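Local coordinates for protein serine acetyltransferase 1, putative (Entamoeba histolytica, PDB 7BW9) that probably transfers an acetyl group to the hydroxyl of serine, a step of cysteine biosynthesis, and binds cysteine in the crystal, at residues G227-I232 against G245-I250; G173-I178 against G193-V198. All coordinates share one frame; numbering follows the deposited sequence. Where two conformers were deposited one is given.

Interaction 1. Residues G227-I232 against G245-I250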
ATOM      1  N   GLY A 227      11.908  24.078   2.242  1.00 21.53           N
ATOM      2  CA  GLY A 227      13.327  24.395   2.270  1.00 21.78           C
ATOM      3  C   GLY A 227      14.180  23.224   2.722  1.00 18.84           C
ATOM      4  O   GLY A 227      13.768  22.067   2.673  1.00 27.11           O
ATOM      5  N   ASP A 228      15.377  23.536   3.198  1.00 16.83           N
ATOM      6  CA  ASP A 228      16.297  22.536   3.708  1.00 15.75           C
ATOM      7  C   ASP A 228      16.017  22.233   5.175  1.00 19.39           C
ATOM      8  O   ASP A 228      15.501  23.066   5.925  1.00 17.50           O
ATOM      9  CB  ASP A 228      17.753  23.002   3.570  1.00 17.05           C
ATOM     10  CG  ASP A 228      18.102  23.484   2.170  1.00 26.63           C
ATOM     11  OD1 ASP A 228      17.463  23.063   1.180  1.00 23.78           O
ATOM     12  OD2 ASP A 228      19.046  24.300   2.064  1.00 35.77           O
ATOM     13  N   PHE A 229      16.413  21.030   5.591  1.00 16.20           N
ATOM     14  CA  PHE A 229      16.339  20.593   6.988  1.00 17.54           C
ATOM     15  C   PHE A 229      14.915  20.638   7.544  1.00 18.82           C
ATOM     16  O   PHE A 229      14.718  20.788   8.750  1.00 21.07           O
ATOM     17  CB  PHE A 229      17.297  21.403   7.875  1.00 18.31           C
ATOM     18  CG  PHE A 229      18.707  21.435   7.349  1.00 20.75           C
ATOM     19  CD1 PHE A 229      19.537  20.340   7.509  1.00 17.90           C
ATOM     20  CD2 PHE A 229      19.192  22.551   6.674  1.00 23.40           C
ATOM     21  CE1 PHE A 229      20.844  20.345   7.006  1.00 26.42           C
ATOM     22  CE2 PHE A 229      20.492  22.574   6.164  1.00 29.81           C
ATOM     23  CZ  PHE A 229      21.319  21.461   6.329  1.00 26.22           C
ATOM     24  N   VAL A 230      13.908  20.477   6.692  1.00 21.15           N
ATOM     25  CA  VAL A 230      12.517  20.449   7.144  1.00 16.63           C
ATOM     26  C   VAL A 230      12.156  19.031   7.561  1.00 16.27           C
ATOM     27  O   VAL A 230      12.485  18.067   6.857  1.00 19.10           O
ATOM     28  CB  VAL A 230      11.577  20.966   6.041  1.00 21.29           C
ATOM     29  CG1 VAL A 230      10.091  20.717   6.400  1.00 14.87           C
ATOM     30  CG2 VAL A 230      11.827  22.448   5.795  1.00 16.96           C
ATOM     31  N   VAL A 231      11.478  18.890   8.706  1.00 19.49           N
ATOM     32  CA  VAL A 231      10.947  17.607   9.172  1.00 13.34           C
ATOM     33  C   VAL A 231       9.428  17.706   9.225  1.00 18.42           C
ATOM     34  O   VAL A 231       8.883  18.633   9.840  1.00 15.77           O
ATOM     35  CB  VAL A 231      11.500  17.216  10.556  1.00 21.02           C
ATOM     36  CG1 VAL A 231      10.908  15.892  11.000  1.00 18.41           C
ATOM     37  CG2 VAL A 231      13.019  17.160  10.561  1.00 19.02           C
ATOM     38  N   ILE A 232       8.738  16.751   8.608  1.00 11.73           N
ATOM     39  CA  ILE A 232       7.277  16.747   8.592  1.00 14.72           C
ATOM     40  C   ILE A 232       6.772  15.456   9.221  1.00 17.90           C
ATOM     41  O   ILE A 232       6.947  14.362   8.656  1.00 19.06           O
ATOM     42  CB  ILE A 232       6.713  16.941   7.185  1.00 12.59           C
ATOM     43  CG1 ILE A 232       7.424  18.119   6.517  1.00 15.22           C
ATOM     44  CG2 ILE A 232       5.218  17.198   7.267  1.00 14.95           C
ATOM     45  CD1 ILE A 232       7.024  18.338   5.082  1.00 17.61           C
ATOM     46  N   GLY A 245       9.736  27.431   5.127  1.00 23.21           N
ATOM     47  CA  GLY A 245      11.131  27.797   5.214  1.00 20.89           C
ATOM     48  C   GLY A 245      12.008  26.645   5.673  1.00 24.24           C
ATOM     49  O   GLY A 245      11.546  25.575   6.075  1.00 21.93           O
ATOM     50  N   SER A 246      13.315  26.886   5.610  1.00 25.78           N
ATOM     51  CA  SER A 246      14.296  25.932   6.102  1.00 18.25           C
ATOM     52  C   SER A 246      14.236  25.812   7.620  1.00 20.13           C
ATOM     53  O   SER A 246      13.820  26.739   8.324  1.00 23.85           O
ATOM     54  CB  SER A 246      15.699  26.361   5.691  1.00 19.50           C
ATOM     55  OG  SER A 246      15.776  26.563   4.295  1.00 31.11           O
ATOM     56  N   ASN A 247      14.660  24.652   8.120  0.59 18.20           N
ATOM     57  CA  ASN A 247      14.768  24.379   9.559  0.59 19.59           C
ATOM     58  C   ASN A 247      13.411  24.432  10.265  0.59 23.88           C
ATOM     59  O   ASN A 247      13.322  24.820  11.432  0.59 26.11           O
ATOM     60  CB  ASN A 247      15.756  25.337  10.240  0.59 21.74           C
ATOM     61  CG  ASN A 247      17.178  25.182   9.725  0.59 22.02           C
ATOM     62  OD1 ASN A 247      17.732  26.092   9.103  0.59 21.49           O
ATOM     63  ND2 ASN A 247      17.777  24.031   9.991  0.59 19.70           N
ATOM     64  N   VAL A 248      12.346  24.039   9.574  1.00 23.21           N
ATOM     65  CA  VAL A 248      11.002  23.990  10.137  1.00 19.72           C
ATOM     66  C   VAL A 248      10.698  22.543  10.500  1.00 24.55           C
ATOM     67  O   VAL A 248      11.026  21.622   9.735  1.00 19.52           O
ATOM     68  CB  VAL A 248       9.968  24.555   9.149  1.00 18.66           C
ATOM     69  CG1 VAL A 248       8.529  24.178   9.563  1.00 17.67           C
ATOM     70  CG2 VAL A 248      10.126  26.068   9.036  1.00 16.46           C
ATOM     71  N   LYS A 249      10.147  22.337  11.695  1.00 18.68           N
ATOM     72  CA  LYS A 249       9.648  21.040  12.147  1.00 20.19           C
ATOM     73  C   LYS A 249       8.128  21.118  12.262  1.00 23.19           C
ATOM     74  O   LYS A 249       7.597  21.971  12.987  1.00 25.09           O
ATOM     75  CB  LYS A 249      10.256  20.646  13.492  1.00 21.39           C
ATOM     76  CG  LYS A 249      11.721  21.010  13.663  1.00 32.08           C
ATOM     77  CD  LYS A 249      12.627  19.911  13.146  1.00 32.75           C
ATOM     78  CE  LYS A 249      14.109  20.215  13.389  1.00 43.76           C
ATOM     79  NZ  LYS A 249      14.519  20.011  14.814  1.00 46.88           N
ATOM     80  N   ILE A 250       7.427  20.250  11.547  1.00 20.37           N
ATOM     81  CA  ILE A 250       5.968  20.237  11.569  1.00 14.46           C
ATOM     82  C   ILE A 250       5.498  19.005  12.338  1.00 18.23           C
ATOM     83  O   ILE A 250       5.854  17.867  11.996  1.00 19.27           O
ATOM     84  CB  ILE A 250       5.391  20.296  10.152  1.00 16.24           C
ATOM     85  CG1 ILE A 250       5.783  21.626   9.504  1.00 19.97           C
ATOM     86  CG2 ILE A 250       3.874  20.104  10.178  1.00 14.06           C
ATOM     87  CD1 ILE A 250       5.729  21.625   7.996  1.00 20.94           C
TER
HETATM   88  O   HOH W   1      18.384  26.657   3.679  1.00 36.96           O
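S246 meets D228 through both its side chain and its backbone. S246 OG accepts the backbone amide of D228, N to OG 3.2 Å. With OG anti to the carbonyl carbon (chi1 -54°), the hydroxyl is brought beside the backbone of the neighbouring coil. A water bridges the same two residues, donating to D228 OD2 at 2.9 Å and hydrogen-bonded to S246 OG, while the other carboxylate oxygen, OD1, takes the backbone amide of N194. Both carboxylate oxygens thus have a donor. The carbonyl of D228 receives the amide of N247, N to O 2.8 Å, and the CA-H of S246 lies against the same oxygen.

These bonds join successive turns of the left-handed parallel beta-helix built from hexapeptide repeats, each segment rounding a corner before entering a short parallel strand. F229 and N247 occupy matching places in their coils, both with positive phi. In one of the two modelled conformers of N247 its amide plane lies parallel to the F229 ring, displaced from it, with ND2 3.4 Å from F229 CB, so this approach is less certain; W195, from the preceding coil, meets the F229 ring nearly parallel.

Along the strands the amide of V231 donates to V248 O at 3.0 Å, and V231 O takes the amide of I250 at 2.8 Å in an almost straight bond, 171° at the hydrogen. Each of the two carbonyls also has a CA-H close by, from V230 and K249 respectively. On one face the aliphatic part of K249, bent at chi2, brings CD to 3.8 Å from V231 CG2, near S208 and F209 of a second subunit. I232 and I250, on the other face, run side by side into the buried interior.

Interaction 2. Residues G173-I178 against G193-V198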
ATOM      1  N   GLY A 173      15.710  17.727  -3.583  1.00 16.68           N
ATOM      2  CA  GLY A 173      17.129  17.874  -3.342  1.00 18.58           C
ATOM      3  C   GLY A 173      17.747  16.634  -2.719  1.00 18.05           C
ATOM      4  O   GLY A 173      17.149  15.558  -2.654  1.00 15.53           O
ATOM      5  N   ASN A 174      18.964  16.809  -2.218  1.00 13.92           N
ATOM      6  CA  ASN A 174      19.751  15.661  -1.805  1.00 17.55           C
ATOM      7  C   ASN A 174      19.519  15.320  -0.333  1.00 15.34           C
ATOM      8  O   ASN A 174      18.960  16.105   0.442  1.00 15.03           O
ATOM      9  CB  ASN A 174      21.243  15.898  -2.091  1.00 17.26           C
ATOM     10  CG  ASN A 174      21.796  17.134  -1.406  1.00 20.42           C
ATOM     11  OD1 ASN A 174      21.826  17.226  -0.179  1.00 18.54           O
ATOM     12  ND2 ASN A 174      22.282  18.071  -2.200  1.00 22.07           N
ATOM     13  N   HIS A 175      19.946  14.111   0.034  1.00 10.29           N
ATOM     14  CA  HIS A 175      19.816  13.589   1.397  1.00 16.05           C
ATOM     15  C   HIS A 175      18.362  13.575   1.860  1.00 18.69           C
ATOM     16  O   HIS A 175      18.052  13.932   3.000  1.00 16.37           O
ATOM     17  CB  HIS A 175      20.680  14.378   2.389  1.00 15.56           C
ATOM     18  CG  HIS A 175      22.157  14.268   2.138  1.00 20.19           C
ATOM     19  ND1 HIS A 175      22.853  15.168   1.356  1.00 20.08           N
ATOM     20  CD2 HIS A 175      23.077  13.386   2.600  1.00 15.60           C
ATOM     21  CE1 HIS A 175      24.133  14.846   1.346  1.00 16.97           C
ATOM     22  NE2 HIS A 175      24.293  13.763   2.085  1.00 19.16           N
ATOM     23  N   PHE A 176      17.461  13.156   0.975  1.00 15.68           N
ATOM     24  CA  PHE A 176      16.036  13.137   1.280  1.00 16.10           C
ATOM     25  C   PHE A 176      15.671  11.792   1.894  1.00 15.60           C
ATOM     26  O   PHE A 176      15.975  10.742   1.313  1.00 15.19           O
ATOM     27  CB  PHE A 176      15.218  13.397   0.007  1.00 12.93           C
ATOM     28  CG  PHE A 176      13.727  13.414   0.228  1.00 17.91           C
ATOM     29  CD1 PHE A 176      13.164  14.271   1.164  1.00 17.81           C
ATOM     30  CD2 PHE A 176      12.891  12.576  -0.499  1.00 16.49           C
ATOM     31  CE1 PHE A 176      11.786  14.294   1.374  1.00 20.22           C
ATOM     32  CE2 PHE A 176      11.522  12.596  -0.301  1.00 18.15           C
ATOM     33  CZ  PHE A 176      10.967  13.460   0.634  1.00 17.41           C
ATOM     34  N   PHE A 177      15.005  11.815   3.052  1.00 14.15           N
ATOM     35  CA  PHE A 177      14.628  10.587   3.758  1.00 12.69           C
ATOM     36  C   PHE A 177      13.121  10.543   4.011  1.00 17.33           C
ATOM     37  O   PHE A 177      12.562  11.426   4.682  1.00 12.98           O
ATOM     38  CB  PHE A 177      15.389  10.451   5.081  1.00 14.87           C
ATOM     39  CG  PHE A 177      15.015   9.221   5.894  1.00 17.40           C
ATOM     40  CD1 PHE A 177      14.731   7.998   5.272  1.00 14.78           C
ATOM     41  CD2 PHE A 177      14.998   9.275   7.282  1.00 15.14           C
ATOM     42  CE1 PHE A 177      14.416   6.869   6.023  1.00 13.17           C
ATOM     43  CE2 PHE A 177      14.671   8.150   8.041  1.00 18.01           C
ATOM     44  CZ  PHE A 177      14.382   6.947   7.407  1.00 20.54           C
ATOM     45  N   ILE A 178      12.468   9.514   3.474  1.00 13.45           N
ATOM     46  CA  ILE A 178      11.097   9.160   3.831  1.00 12.05           C
ATOM     47  C   ILE A 178      11.166   7.936   4.733  1.00 15.00           C
ATOM     48  O   ILE A 178      11.668   6.884   4.315  1.00 17.18           O
ATOM     49  CB  ILE A 178      10.238   8.882   2.588  1.00 15.77           C
ATOM     50  CG1 ILE A 178      10.032  10.159   1.780  1.00 21.81           C
ATOM     51  CG2 ILE A 178       8.883   8.285   2.976  1.00 13.55           C
ATOM     52  CD1 ILE A 178       9.334   9.933   0.470  1.00 22.48           C
ATOM     53  N   GLY A 193      13.772  20.779  -0.544  1.00 19.32           N
ATOM     54  CA  GLY A 193      15.182  21.100  -0.406  1.00 20.59           C
ATOM     55  C   GLY A 193      16.026  19.926   0.054  1.00 20.72           C
ATOM     56  O   GLY A 193      15.682  18.761  -0.167  1.00 17.23           O
ATOM     57  N   ASN A 194      17.144  20.236   0.720  1.00 18.85           N
ATOM     58  CA  ASN A 194      18.120  19.237   1.143  1.00 17.30           C
ATOM     59  C   ASN A 194      17.902  18.836   2.600  1.00 19.42           C
ATOM     60  O   ASN A 194      17.415  19.623   3.418  1.00 13.66           O
ATOM     61  CB  ASN A 194      19.552  19.757   0.970  1.00 16.95           C
ATOM     62  CG  ASN A 194      19.838  20.245  -0.448  1.00 19.46           C
ATOM     63  OD1 ASN A 194      19.373  19.664  -1.431  1.00 17.05           O
ATOM     64  ND2 ASN A 194      20.583  21.341  -0.552  1.00 21.67           N
ATOM     65  N   TRP A 195      18.274  17.592   2.910  1.00 15.80           N
ATOM     66  CA  TRP A 195      18.206  17.050   4.267  1.00 17.26           C
ATOM     67  C   TRP A 195      16.793  17.109   4.840  1.00 17.44           C
ATOM     68  O   TRP A 195      16.608  17.341   6.032  1.00 17.85           O
ATOM     69  CB  TRP A 195      19.204  17.765   5.200  1.00 16.07           C
ATOM     70  CG  TRP A 195      20.565  17.155   5.081  1.00 20.52           C
ATOM     71  CD1 TRP A 195      21.618  17.646   4.383  1.00 20.47           C
ATOM     72  CD2 TRP A 195      20.999  15.904   5.633  1.00 19.70           C
ATOM     73  NE1 TRP A 195      22.689  16.792   4.472  1.00 21.57           N
ATOM     74  CE2 TRP A 195      22.337  15.713   5.233  1.00 18.38           C
ATOM     75  CE3 TRP A 195      20.382  14.921   6.422  1.00 20.10           C
ATOM     76  CZ2 TRP A 195      23.077  14.598   5.610  1.00 20.09           C
ATOM     77  CZ3 TRP A 195      21.115  13.805   6.786  1.00 19.88           C
ATOM     78  CH2 TRP A 195      22.451  13.653   6.382  1.00 18.35           C
ATOM     79  N   CYS A 196      15.777  16.898   4.014  1.00 18.60           N
ATOM     80  CA  CYS A 196      14.421  16.829   4.536  1.00 16.87           C
ATOM     81  C   CYS A 196      14.077  15.408   4.956  1.00 18.78           C
ATOM     82  O   CYS A 196      14.639  14.427   4.448  1.00 14.51           O
ATOM     83  CB  CYS A 196      13.424  17.350   3.508  1.00 15.30           C
ATOM     84  SG  CYS A 196      13.671  19.155   3.297  1.00 19.32           S
ATOM     85  N   ARG A 197      13.168  15.314   5.925  1.00 18.36           N
ATOM     86  CA  ARG A 197      12.687  14.046   6.463  1.00 18.48           C
ATOM     87  C   ARG A 197      11.171  14.107   6.548  1.00 19.68           C
ATOM     88  O   ARG A 197      10.608  15.045   7.129  1.00 16.51           O
ATOM     89  CB  ARG A 197      13.299  13.747   7.835  1.00 15.08           C
ATOM     90  CG  ARG A 197      13.079  12.324   8.341  1.00 26.77           C
ATOM     91  CD  ARG A 197      14.035  11.989   9.494  1.00 31.46           C
ATOM     92  NE  ARG A 197      13.625  12.620  10.744  1.00 32.39           N
ATOM     93  CZ  ARG A 197      14.266  13.632  11.328  1.00 38.85           C
ATOM     94  NH1 ARG A 197      15.366  14.127  10.780  1.00 37.97           N
ATOM     95  NH2 ARG A 197      13.801  14.150  12.464  1.00 36.38           N
ATOM     96  N   VAL A 198      10.518  13.116   5.958  1.00 11.64           N
ATOM     97  CA  VAL A 198       9.070  13.064   5.843  1.00 11.50           C
ATOM     98  C   VAL A 198       8.603  11.688   6.303  1.00 16.14           C
ATOM     99  O   VAL A 198       9.205  10.675   5.941  1.00 18.70           O
ATOM    100  CB  VAL A 198       8.631  13.339   4.391  1.00 17.79           C
ATOM    101  CG1 VAL A 198       7.163  13.126   4.242  1.00 17.09           C
ATOM    102  CG2 VAL A 198       9.035  14.756   3.952  1.00 12.49           C
TER
HETATM  103  O   HOH W   2      16.026  16.271   1.154  1.00 12.76           O
HETATM  104  O   HOH W   3      17.044  13.731   5.660  1.00 15.56           O
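H175 and W195 stack in offset fashion, the imidazole and the five-membered ring of the indole only 11° from parallel with centroids 4.2 Å apart. The imidazole is shifted toward the rim of the indole, where H175 CD2 comes 3.2 Å from W195 CZ2, and H175 CB sits over the centre of the same indole face in a CH-pi contact. A bond in the ring plane fixes the rotation of the imidazole: H175 ND1 donates to N174 OD1 at 2.8 Å, reaching that oxygen from above its amide plane. On its other nitrogen, NE2 is hydrogen-bonded to OD1 of N305 of a third subunit.

One step back, the amide groups of N174 and N194 are themselves stacked, nearly parallel. N174 CG stands between its backbone N and carbonyl carbon (chi1 58°), which turns OD1 toward the imidazole, while N194 OD1 accepts the backbone amide of N174 at 3.0 Å. The two segments are equivalent corners of adjacent coils in the left-handed beta-helix, continuing into parallel strands 177-178 and 197-198. Two waters help knit the corner together: one links the carbonyls of N174 and G193 with the amide of C196, the other joins the carbonyls of H175 and C196.

F176, its CG anti to the backbone N, extends across to the next coil. Its ring presents an edge to both C196 CB and V198 CG2, the latter 3.8 Å from F176 CE1, and helix 128-144 packs on it through M133 and R137. F177 and R197 share one face of the sheet, opposite to I178 and V198, and the side chain of F177 is about 6 Å from a bound cysteine. There R197 CD lies 3.6 Å from F177 CD2, ring and guanidinium inclined at 44°, while R197 NE is held by Y199 OH.

Both interactions join adjacent coils at the same corner of the beta-helix, and strands 197-198 and 231-232 are neighbours in one sheet, so segment 193-198 packs directly on 227-232. The amide of F229 probably donates to N194 O, F229 N to N194 O 2.8 Å. Interaction 2 lies nearer the centre of the chain, against helices 96-113 and 128-144, and is rich in aromatic rings with six of its residues buried. Interaction 1 sits farther out, with F229 exposed, and its strand contacts are aliphatic. At the equivalent corner position, an asparagine side-chain oxygen (N194 OD1) accepts the cross-coil amide in 173-178/193-198, where the hydroxyl of S246 does so in 227-232/245-250.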